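Local coordinates for protein aclacinomycin-N/aclacinomycin-A oxidase (Streptomyces galilaeus, PDB 2IPI) that oxidises the terminal sugar of the antibiotic aclacinomycin N to give aclacinomycin A and then aclacinomycin Y, using oxygen and an FAD bound through two covalent links, at residues L249-W255 with Q302-Q308; D256-L260 with S297-I303; S167-V172 with S398-V403; T379-H383 with E443-I448. One frame throughout, in Å; residues are numbered along the deposited sequence.

Contact 1: L249-W255 with Q302-Q308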
# COMPACT_ATOMS: atom_id res chain seq x y z
N LEU A 249 -13.62 -15.09 -10.23
CA LEU A 249 -13.71 -16.46 -9.71
C LEU A 249 -12.80 -16.61 -8.48
O LEU A 249 -11.61 -16.31 -8.56
CB LEU A 249 -13.32 -17.48 -10.77
CG LEU A 249 -13.01 -18.90 -10.30
CD1 LEU A 249 -14.11 -19.47 -9.43
CD2 LEU A 249 -12.77 -19.82 -11.50
N ARG A 250 -13.36 -17.06 -7.37
CA ARG A 250 -12.60 -17.19 -6.14
C ARG A 250 -12.58 -18.60 -5.57
O ARG A 250 -13.59 -19.31 -5.52
CB ARG A 250 -13.19 -16.24 -5.07
CG ARG A 250 -12.20 -15.92 -3.96
CD ARG A 250 -12.86 -15.04 -2.90
NE ARG A 250 -13.31 -13.77 -3.46
CZ ARG A 250 -12.54 -12.69 -3.59
NH1 ARG A 250 -11.27 -12.70 -3.21
NH2 ARG A 250 -13.05 -11.58 -4.11
N HIS A 251 -11.39 -19.03 -5.11
CA HIS A 251 -11.24 -20.22 -4.29
C HIS A 251 -10.62 -19.80 -2.96
O HIS A 251 -9.54 -19.20 -2.95
CB HIS A 251 -10.34 -21.31 -4.86
CG HIS A 251 -10.73 -21.88 -6.18
ND1 HIS A 251 -10.12 -22.98 -6.73
CD2 HIS A 251 -11.67 -21.50 -7.08
CE1 HIS A 251 -10.66 -23.25 -7.91
NE2 HIS A 251 -11.61 -22.36 -8.14
N ILE A 252 -11.28 -20.10 -1.86
CA ILE A 252 -10.66 -20.03 -0.54
C ILE A 252 -10.36 -21.46 -0.06
O ILE A 252 -11.28 -22.26 0.09
CB ILE A 252 -11.53 -19.28 0.48
CG1 ILE A 252 -11.08 -19.48 1.93
CG2 ILE A 252 -13.00 -19.62 0.31
CD1 ILE A 252 -12.19 -19.66 2.94
N VAL A 253 -9.09 -21.71 0.13
CA VAL A 253 -8.49 -22.96 0.56
C VAL A 253 -8.04 -22.83 2.01
O VAL A 253 -7.26 -21.93 2.34
CB VAL A 253 -7.27 -23.30 -0.33
CG1 VAL A 253 -6.74 -24.70 -0.08
CG2 VAL A 253 -7.63 -23.13 -1.80
N THR A 254 -8.51 -23.69 2.91
CA THR A 254 -8.16 -23.58 4.32
C THR A 254 -7.62 -24.88 4.90
O THR A 254 -8.13 -25.97 4.60
CB THR A 254 -9.38 -23.15 5.16
OG1 THR A 254 -9.37 -21.74 5.37
CG2 THR A 254 -9.31 -23.82 6.53
N TRP A 255 -6.59 -24.77 5.72
CA TRP A 255 -5.94 -25.91 6.36
C TRP A 255 -6.00 -25.76 7.88
O TRP A 255 -5.46 -24.78 8.41
CB TRP A 255 -4.50 -26.04 5.91
CG TRP A 255 -4.19 -26.43 4.51
CD1 TRP A 255 -4.04 -27.68 4.00
CD2 TRP A 255 -3.98 -25.54 3.40
NE1 TRP A 255 -3.76 -27.64 2.66
CE2 TRP A 255 -3.72 -26.32 2.26
CE3 TRP A 255 -4.00 -24.14 3.25
CZ2 TRP A 255 -3.47 -25.79 1.01
CZ3 TRP A 255 -3.75 -23.62 2.00
CH2 TRP A 255 -3.49 -24.42 0.88
N GLN A 302 -7.09 -21.72 11.63
CA GLN A 302 -6.57 -22.18 10.35
C GLN A 302 -5.83 -21.08 9.60
O GLN A 302 -6.05 -19.91 9.85
CB GLN A 302 -7.77 -22.64 9.51
CG GLN A 302 -8.59 -21.54 8.89
CD GLN A 302 -9.94 -21.26 9.50
OE1 GLN A 302 -10.94 -21.04 8.80
NE2 GLN A 302 -9.95 -21.25 10.82
N ILE A 303 -4.99 -21.52 8.68
CA ILE A 303 -4.30 -20.73 7.68
C ILE A 303 -5.15 -20.73 6.41
O ILE A 303 -5.81 -21.71 6.07
CB ILE A 303 -2.89 -21.22 7.35
CG1 ILE A 303 -2.83 -22.64 6.79
CG2 ILE A 303 -1.97 -21.10 8.56
CD1 ILE A 303 -1.47 -23.07 6.30
N LEU A 304 -5.16 -19.60 5.70
CA LEU A 304 -6.09 -19.52 4.58
C LEU A 304 -5.42 -18.94 3.35
O LEU A 304 -4.78 -17.89 3.39
CB LEU A 304 -7.30 -18.71 5.03
CG LEU A 304 -8.44 -18.41 4.08
CD1 LEU A 304 -9.73 -18.29 4.90
CD2 LEU A 304 -8.18 -17.12 3.32
N LEU A 305 -5.57 -19.63 2.24
CA LEU A 305 -5.07 -19.19 0.93
C LEU A 305 -6.25 -18.63 0.13
O LEU A 305 -7.13 -19.41 -0.23
CB LEU A 305 -4.42 -20.35 0.22
CG LEU A 305 -3.20 -20.26 -0.68
CD1 LEU A 305 -3.44 -20.96 -2.02
CD2 LEU A 305 -2.77 -18.82 -0.91
N ASP A 306 -6.27 -17.33 -0.13
CA ASP A 306 -7.38 -16.66 -0.81
C ASP A 306 -6.98 -16.26 -2.22
O ASP A 306 -6.21 -15.33 -2.45
CB ASP A 306 -7.84 -15.46 0.01
CG ASP A 306 -9.08 -14.77 -0.53
OD1 ASP A 306 -9.57 -13.85 0.15
OD2 ASP A 306 -9.57 -15.13 -1.61
N ILE A 307 -7.50 -16.96 -3.22
CA ILE A 307 -7.05 -16.83 -4.59
C ILE A 307 -8.12 -16.26 -5.51
O ILE A 307 -9.32 -16.53 -5.36
CB ILE A 307 -6.56 -18.21 -5.09
CG1 ILE A 307 -7.25 -18.69 -6.36
CG2 ILE A 307 -6.65 -19.28 -4.01
CD1 ILE A 307 -6.76 -20.05 -6.83
N GLN A 308 -7.73 -15.44 -6.50
CA GLN A 308 -8.78 -14.95 -7.39
C GLN A 308 -8.25 -14.77 -8.81
O GLN A 308 -7.05 -14.66 -9.00
CB GLN A 308 -9.39 -13.66 -6.86
CG GLN A 308 -8.50 -12.44 -7.00
CD GLN A 308 -8.99 -11.27 -6.16
OE1 GLN A 308 -9.98 -10.60 -6.49
NE2 GLN A 308 -8.27 -11.02 -5.07
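The Trp-255 indole meets Leu-305 at its edge, with CZ3 3.8 Å from Leu-305 CB, while Val-253 CG1 of its own strand lies over one face, offset toward the rim. Ile-303 approaches this ring obliquely. The Arg-250 guanidinium has Gln-308 CB over one face and Asp-306 OD2 at its edge in plane; NH1 to OD2 is 3.4 Å, a weak but nearly straight salt-bridge bond (166°), although guanidinium and carboxylate planes stand 67° apart. A bend at chi3 (-61°) brings the head toward Asp-306, beside Gln-308, whose side chain points the same way. His-251 has Leu-249 CD1 at its ring edge and spends NE2 on Glu-317.

Regular antiparallel pairing sets these positions. Val-253 and Leu-305 form a hydrogen-bonded pair, with Val-253 N to Leu-305 O 3.0 Å and Leu-305 N to Val-253 O 2.9 Å. On the face carrying Arg-250 and Asp-306, packing is tight: Ile-252 CD1 lies 3.4 Å from Leu-304 CD1. Gln-302 CG presses on Thr-254 CG2 at 3.4 Å, and the buried Thr-254 OG1 finds no polar partner.

Both segments are inner strands of an antiparallel sheet. Strand 336-342 pairs with 249-255 on its other edge, strand 290-296 does so for 302-308, and helix 316-327 packs Leu-320 against His-251 and Ile-307.

Contact 2: D256-L260 with S297-I303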
# COMPACT_ATOMS: atom_id res chain seq x y z
N ASP A 256 -6.64 -26.70 8.58
CA ASP A 256 -6.84 -26.54 10.02
C ASP A 256 -5.52 -26.67 10.78
O ASP A 256 -4.65 -27.43 10.36
CB ASP A 256 -7.87 -27.54 10.58
CG ASP A 256 -9.29 -27.33 10.08
OD1 ASP A 256 -9.49 -27.57 8.87
OD2 ASP A 256 -10.20 -26.96 10.84
N TRP A 257 -5.33 -25.94 11.87
CA TRP A 257 -4.05 -25.96 12.58
C TRP A 257 -3.82 -27.31 13.25
O TRP A 257 -2.68 -27.75 13.41
CB TRP A 257 -3.96 -24.83 13.64
CG TRP A 257 -3.16 -23.68 13.09
CD1 TRP A 257 -3.65 -22.52 12.56
CD2 TRP A 257 -1.74 -23.58 13.01
NE1 TRP A 257 -2.62 -21.71 12.16
CE2 TRP A 257 -1.43 -22.34 12.42
CE3 TRP A 257 -0.68 -24.42 13.37
CZ2 TRP A 257 -0.12 -21.91 12.19
CZ3 TRP A 257 0.61 -24.00 13.14
CH2 TRP A 257 0.89 -22.75 12.56
N SER A 258 -4.89 -27.97 13.67
CA SER A 258 -4.69 -29.21 14.43
C SER A 258 -4.11 -30.30 13.55
O SER A 258 -3.39 -31.19 14.01
CB SER A 258 -6.01 -29.66 15.06
OG SER A 258 -6.95 -30.03 14.07
N ALA A 259 -4.40 -30.25 12.24
CA ALA A 259 -3.87 -31.30 11.37
C ALA A 259 -2.57 -30.86 10.70
O ALA A 259 -1.98 -31.54 9.87
CB ALA A 259 -4.90 -31.69 10.32
N LEU A 260 -2.13 -29.67 11.10
CA LEU A 260 -0.90 -29.14 10.53
C LEU A 260 0.30 -29.53 11.38
O LEU A 260 0.27 -29.42 12.61
CB LEU A 260 -0.98 -27.61 10.39
CG LEU A 260 -1.77 -27.17 9.14
CD1 LEU A 260 -1.95 -25.66 9.15
CD2 LEU A 260 -1.06 -27.65 7.88
N SER A 297 -2.06 -17.26 13.30
CA SER A 297 -1.55 -17.97 14.47
C SER A 297 -2.46 -19.14 14.88
O SER A 297 -3.56 -19.24 14.34
CB SER A 297 -1.39 -17.01 15.64
OG SER A 297 -0.20 -16.24 15.48
N ARG A 298 -1.99 -19.97 15.80
CA ARG A 298 -2.69 -21.05 16.45
C ARG A 298 -3.54 -20.54 17.62
O ARG A 298 -3.39 -20.88 18.79
CB ARG A 298 -1.81 -22.15 17.06
CG ARG A 298 -2.48 -23.51 17.21
CD ARG A 298 -1.40 -24.56 17.40
NE ARG A 298 -1.85 -25.93 17.22
CZ ARG A 298 -1.17 -26.89 16.62
NH1 ARG A 298 0.04 -26.66 16.12
NH2 ARG A 298 -1.71 -28.10 16.53
N ALA A 299 -4.51 -19.72 17.23
CA ALA A 299 -5.67 -19.35 18.02
C ALA A 299 -6.79 -19.11 17.00
O ALA A 299 -7.99 -19.20 17.29
CB ALA A 299 -5.45 -18.15 18.90
N ALA A 300 -6.33 -18.81 15.78
CA ALA A 300 -7.19 -18.42 14.68
C ALA A 300 -7.94 -19.61 14.11
O ALA A 300 -8.98 -19.47 13.45
CB ALA A 300 -6.36 -17.75 13.61
N GLY A 301 -7.38 -20.79 14.34
CA GLY A 301 -7.97 -22.03 13.87
C GLY A 301 -7.38 -22.59 12.60
O GLY A 301 -7.19 -23.80 12.47
N GLN A 302 -7.09 -21.72 11.63
CA GLN A 302 -6.57 -22.18 10.35
C GLN A 302 -5.83 -21.08 9.60
O GLN A 302 -6.05 -19.91 9.85
CB GLN A 302 -7.77 -22.64 9.51
CG GLN A 302 -8.59 -21.54 8.89
CD GLN A 302 -9.94 -21.26 9.50
OE1 GLN A 302 -10.94 -21.04 8.80
NE2 GLN A 302 -9.95 -21.25 10.82
N ILE A 303 -4.99 -21.52 8.68
CA ILE A 303 -4.30 -20.73 7.68
C ILE A 303 -5.15 -20.73 6.41
O ILE A 303 -5.81 -21.71 6.07
CB ILE A 303 -2.89 -21.22 7.35
CG1 ILE A 303 -2.83 -22.64 6.79
CG2 ILE A 303 -1.97 -21.10 8.56
CD1 ILE A 303 -1.47 -23.07 6.30
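Trp-257 reaches across to the 297-303 turn from its first side-chain atom: CB sits 3.6 Å from Gly-301 O, the carbonyl that also accepts the Trp-257 N-H (N to O 2.9 Å, 160° at the hydrogen). Further out, CD1 brings the ring edge against Gln-302 N, at 3.7 Å and near the ring plane. NE1 touches Ile-303 CG2 at 3.7 Å. It also lies near Ser-297 O, but the angle is too poor for a bond there, and its weak hydrogen bond goes to Asn-296 O. Arg-298 N lies over one ring face, offset toward the rim. On the six-membered ring, CE3 is 3.6 Å from Arg-298 NH1, and CZ3 beyond it is also near NH1; the two planes are inclined by 46°, so this is not a flat stack.

Arg-298 arrives there because its chain is extended from CG to NE. Trp-257 O then lies over one face of the guanidinium, and NH1 bonds Ser-385 OG. Leu-260 CD1 also meets Ile-303 CD1, at 3.9 Å.

The type I turn 257-260 thus leads from strand 248-256 toward helix 262-278 beside the connection between strands 290-296 and 302-310, while helix 374-385 meets the indole through Tyr-381, Leu-384 and Ser-385.

Contact 3: S167-V172 with S398-V403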
# COMPACT_ATOMS: atom_id res chain seq x y z
N SER A 167 -2.36 -6.00 -10.03
CA SER A 167 -1.01 -5.53 -10.40
C SER A 167 -0.27 -6.51 -11.31
O SER A 167 0.35 -6.11 -12.29
CB SER A 167 -0.16 -5.26 -9.16
OG SER A 167 -0.84 -4.33 -8.32
N ARG A 168 -0.34 -7.79 -10.97
CA ARG A 168 0.25 -8.85 -11.77
C ARG A 168 -0.02 -8.69 -13.27
O ARG A 168 0.89 -8.94 -14.05
CB ARG A 168 -0.28 -10.23 -11.33
CG ARG A 168 0.57 -10.84 -10.22
CD ARG A 168 0.88 -12.30 -10.49
NE ARG A 168 -0.10 -13.22 -9.95
CZ ARG A 168 -0.19 -14.51 -10.21
NH1 ARG A 168 0.64 -15.13 -11.05
NH2 ARG A 168 -1.15 -15.21 -9.61
N ARG A 169 -1.23 -8.27 -13.57
CA ARG A 169 -1.84 -8.12 -14.89
C ARG A 169 -1.49 -6.77 -15.55
O ARG A 169 -1.15 -6.74 -16.74
CB ARG A 169 -3.37 -8.30 -14.87
CG ARG A 169 -4.28 -7.13 -14.59
CD ARG A 169 -5.74 -7.34 -14.94
NE ARG A 169 -6.05 -7.11 -16.34
CZ ARG A 169 -6.98 -6.30 -16.84
NH1 ARG A 169 -7.75 -5.59 -16.05
NH2 ARG A 169 -7.14 -6.22 -18.16
N ASP A 170 -1.59 -5.69 -14.81
CA ASP A 170 -1.41 -4.34 -15.34
C ASP A 170 -0.33 -3.52 -14.65
O ASP A 170 -0.08 -2.41 -15.15
CB ASP A 170 -2.71 -3.54 -15.21
CG ASP A 170 -3.92 -4.13 -15.89
OD1 ASP A 170 -3.79 -4.79 -16.93
OD2 ASP A 170 -5.03 -3.89 -15.36
N GLY A 171 0.28 -3.98 -13.58
CA GLY A 171 1.35 -3.34 -12.84
C GLY A 171 0.91 -2.48 -11.69
O GLY A 171 -0.20 -2.57 -11.17
N VAL A 172 1.79 -1.58 -11.20
CA VAL A 172 1.45 -0.73 -10.06
C VAL A 172 0.40 0.28 -10.48
O VAL A 172 0.16 0.41 -11.68
CB VAL A 172 2.76 -0.12 -9.51
CG1 VAL A 172 2.70 1.34 -9.15
CG2 VAL A 172 3.18 -0.97 -8.31
N SER A 398 0.98 -13.01 -3.82
CA SER A 398 1.50 -13.22 -5.17
C SER A 398 1.79 -11.82 -5.74
O SER A 398 0.98 -10.92 -5.49
CB SER A 398 0.56 -14.03 -6.04
OG SER A 398 -0.66 -13.35 -6.27
N TYR A 399 2.90 -11.67 -6.44
CA TYR A 399 3.36 -10.36 -6.91
C TYR A 399 4.14 -10.53 -8.21
O TYR A 399 4.10 -11.56 -8.88
CB TYR A 399 4.24 -9.68 -5.87
CG TYR A 399 4.28 -8.16 -5.92
CD1 TYR A 399 5.51 -7.51 -6.02
CD2 TYR A 399 3.15 -7.37 -5.87
CE1 TYR A 399 5.60 -6.12 -6.08
CE2 TYR A 399 3.22 -5.99 -5.92
CZ TYR A 399 4.45 -5.37 -6.02
OH TYR A 399 4.52 -3.99 -6.07
N GLY A 400 4.88 -9.47 -8.59
CA GLY A 400 5.65 -9.58 -9.83
C GLY A 400 4.76 -9.27 -11.02
O GLY A 400 4.03 -8.28 -11.00
N GLY A 401 4.80 -10.11 -12.06
CA GLY A 401 3.91 -9.85 -13.19
C GLY A 401 4.42 -8.70 -14.04
O GLY A 401 5.61 -8.50 -14.30
N LYS A 402 3.46 -7.90 -14.50
CA LYS A 402 3.72 -6.70 -15.27
C LYS A 402 4.52 -5.68 -14.46
O LYS A 402 5.20 -4.86 -15.07
CB LYS A 402 2.39 -6.12 -15.76
CG LYS A 402 2.48 -4.89 -16.65
CD LYS A 402 2.50 -5.25 -18.12
CE LYS A 402 1.08 -5.69 -18.56
NZ LYS A 402 1.17 -6.26 -19.94
N VAL A 403 4.43 -5.65 -13.13
CA VAL A 403 5.23 -4.67 -12.39
C VAL A 403 6.71 -4.80 -12.72
O VAL A 403 7.47 -3.84 -12.66
CB VAL A 403 5.05 -4.80 -10.87
CG1 VAL A 403 5.63 -6.09 -10.34
CG2 VAL A 403 5.70 -3.61 -10.16
O HOH W 1 -0.40 -8.61 -18.43
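Lys-402 and Arg-168 each lie against the other segment's backbone. With CG trans to its backbone N (chi1 -177°), Lys-402 lays CB and CG along the end of helix 167-170, CG being 3.7 Å from Asp-170 C. Bends at chi2 and chi3 then fold the chain back, placing CE 3.1 Å from Arg-169 O; a water that donates to Arg-169 O bonds NZ only weakly. Arg-168 points its CB away, but its bent chain runs beside Tyr-399 O, 3.7 Å from CD. Its guanidinium stands oblique to Ser-398 OG, which is bonded to Ser-291 N; NE bonds Met-289 O weakly. Arg-168 O receives Lys-402 N at 2.8 Å, nearly straight at the hydrogen (168°), although the donor sits 38° above the carbonyl plane. Gly-401 CA lies 3.3 Å from the same oxygen, with which a CB here would collide.

Beyond the helix end, where Gly-171 takes positive phi, the Val-172 and Val-403 side chains cross at a slant, CG2 to CG2 4.1 Å. The side chain of Tyr-399 is about 5 Å from that of the catalytic Tyr-397. The contact joins the FAD-binding region to the loop following strand 391-398, with helix 262-278 alongside through Trp-275 and His-276.

Contact 4: T379-H383 with E443-I448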
# COMPACT_ATOMS: atom_id res chain seq x y z
N THR A 379 11.14 -20.59 11.33
CA THR A 379 10.93 -19.42 12.19
C THR A 379 9.45 -19.07 12.19
O THR A 379 8.82 -18.84 13.23
CB THR A 379 11.75 -18.21 11.72
OG1 THR A 379 13.15 -18.43 11.94
CG2 THR A 379 11.38 -16.96 12.50
N LEU A 380 8.90 -19.06 10.98
CA LEU A 380 7.50 -18.83 10.70
C LEU A 380 6.63 -19.82 11.48
O LEU A 380 5.80 -19.42 12.30
CB LEU A 380 7.23 -18.98 9.20
CG LEU A 380 6.70 -17.75 8.45
CD1 LEU A 380 6.87 -16.48 9.26
CD2 LEU A 380 7.40 -17.61 7.11
N TYR A 381 6.83 -21.11 11.25
CA TYR A 381 5.99 -22.10 11.93
C TYR A 381 6.07 -21.96 13.44
O TYR A 381 5.02 -21.93 14.11
CB TYR A 381 6.37 -23.53 11.50
CG TYR A 381 5.46 -24.58 12.11
CD1 TYR A 381 4.27 -24.92 11.46
CD2 TYR A 381 5.74 -25.23 13.30
CE1 TYR A 381 3.42 -25.87 11.99
CE2 TYR A 381 4.90 -26.19 13.83
CZ TYR A 381 3.74 -26.50 13.17
OH TYR A 381 2.88 -27.45 13.67
N ARG A 382 7.25 -21.91 14.04
CA ARG A 382 7.32 -21.89 15.51
C ARG A 382 6.60 -20.69 16.10
O ARG A 382 5.87 -20.77 17.10
CB ARG A 382 8.77 -21.89 15.98
CG ARG A 382 8.97 -22.37 17.42
CD ARG A 382 10.43 -22.13 17.81
NE ARG A 382 11.33 -22.28 16.65
CZ ARG A 382 12.15 -21.34 16.20
NH1 ARG A 382 12.20 -20.17 16.80
NH2 ARG A 382 12.93 -21.52 15.15
N HIS A 383 6.82 -19.52 15.50
CA HIS A 383 6.17 -18.33 16.05
C HIS A 383 4.69 -18.31 15.75
O HIS A 383 3.88 -17.70 16.47
CB HIS A 383 6.83 -17.08 15.48
CG HIS A 383 7.88 -16.52 16.41
ND1 HIS A 383 9.21 -16.85 16.32
CD2 HIS A 383 7.76 -15.68 17.45
CE1 HIS A 383 9.87 -16.22 17.27
NE2 HIS A 383 9.02 -15.49 17.97
N GLU A 443 9.81 -9.57 17.25
CA GLU A 443 10.49 -10.85 17.34
C GLU A 443 10.38 -11.69 16.08
O GLU A 443 11.39 -12.21 15.61
CB GLU A 443 9.92 -11.65 18.52
CG GLU A 443 10.58 -11.35 19.86
CD GLU A 443 9.60 -11.44 21.01
OE1 GLU A 443 9.91 -10.93 22.11
OE2 GLU A 443 8.51 -12.02 20.81
N ILE A 444 9.19 -11.88 15.48
CA ILE A 444 9.13 -12.70 14.27
C ILE A 444 9.95 -12.11 13.11
O ILE A 444 10.61 -12.83 12.36
CB ILE A 444 7.70 -12.88 13.70
CG1 ILE A 444 6.59 -12.33 14.57
CG2 ILE A 444 7.49 -14.34 13.32
CD1 ILE A 444 5.26 -12.18 13.86
N TYR A 445 9.85 -10.79 12.99
CA TYR A 445 10.53 -10.09 11.91
C TYR A 445 12.05 -10.19 11.98
O TYR A 445 12.69 -10.59 11.01
CB TYR A 445 10.12 -8.61 11.94
CG TYR A 445 10.37 -7.87 10.64
CD1 TYR A 445 11.42 -6.99 10.50
CD2 TYR A 445 9.51 -8.05 9.56
CE1 TYR A 445 11.64 -6.31 9.31
CE2 TYR A 445 9.72 -7.38 8.37
CZ TYR A 445 10.78 -6.51 8.25
OH TYR A 445 10.98 -5.84 7.07
N ARG A 446 12.62 -9.81 13.12
CA ARG A 446 14.07 -9.84 13.31
C ARG A 446 14.62 -11.25 13.11
O ARG A 446 15.71 -11.49 12.60
CB ARG A 446 14.44 -9.31 14.69
N GLU A 447 13.83 -12.22 13.56
CA GLU A 447 14.27 -13.61 13.48
C GLU A 447 14.24 -14.12 12.05
O GLU A 447 15.18 -14.82 11.64
CB GLU A 447 13.38 -14.44 14.40
CG GLU A 447 14.06 -15.65 15.03
CD GLU A 447 13.01 -16.53 15.68
OE1 GLU A 447 12.64 -16.22 16.84
OE2 GLU A 447 12.57 -17.49 15.01
N ILE A 448 13.22 -13.82 11.23
CA ILE A 448 13.42 -14.34 9.88
C ILE A 448 14.39 -13.45 9.09
O ILE A 448 14.85 -13.86 8.01
CB ILE A 448 12.15 -14.55 9.05
CG1 ILE A 448 12.03 -13.56 7.88
CG2 ILE A 448 10.89 -14.57 9.90
CD1 ILE A 448 10.73 -12.82 7.92
O HOH W 2 14.88 -17.40 10.62
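Thr-379 and His-383 meet Ile-444, Glu-447 and Ile-448 in an antiparallel helix-helix packing beside the large antiparallel sheet. The evidence is in the axes: those of the short segments run at 157° to each other and approach to 10.2 Å. Thr-379 faces Ile-448 (CA to CA 6.1 Å) and His-383 faces Ile-444 (CA to CA 6.6 Å), so residues one turn apart on each helix supply the contact.

The apolar part is small. Thr-379 has its methyl trans to the backbone N, which directs CG2 onto Ile-448 CG2 at 3.6 Å; the two side chains cross at about a right angle. Leu-380 CD1 only grazes that isoleucine. One turn along, His-383 CB touches Ile-444 CG2 at 3.6 Å, and the imidazole carries Ile-444 N over one face.

Glu-447 supplies the polar part. Its chain is extended beyond CG and carries the carboxylate across to the first helix, beside Arg-382. The guanidinium and carboxylate planes are only 19° apart, yet the Arg-382 NH1 to Glu-447 OE2 salt bridge, 3.2 Å, is weak, bent to 135° at the hydrogen and doubtful because OE2 is crowded in the model.

On the far side of the second helix Tyr-445 touches Met-424 of strand 420-428, which Ile-448 also touches, and Tyr-445 OH bonds Gly-365 O. At the interface itself, a water donates a hydrogen bond to Glu-447 O at 2.8 Å.

In the fold
Contacts 1 and 2 are continuous: their centres are 14 Å apart, they share Gln-302 and Ile-303, and contact 2 carries on from the strand pair 248-256 and 302-310. Contact 4 lies about 17 Å from contact 2 between centres and touches it through Tyr-381, which packs on Trp-257. Contact 3 stands apart, its centre 20 Å from contact 1 and 27 Å from contact 4. Along the chain, contacts 1 and 2 are nested within the loop closed by contact 3, whereas contact 4 crosses it. Contact 3 thus ties the FAD-binding region to the part built on the seven-stranded antiparallel sheet, where contact 1 pairs two strands, contact 2 packs the loops at their ends and contact 4 packs two helices.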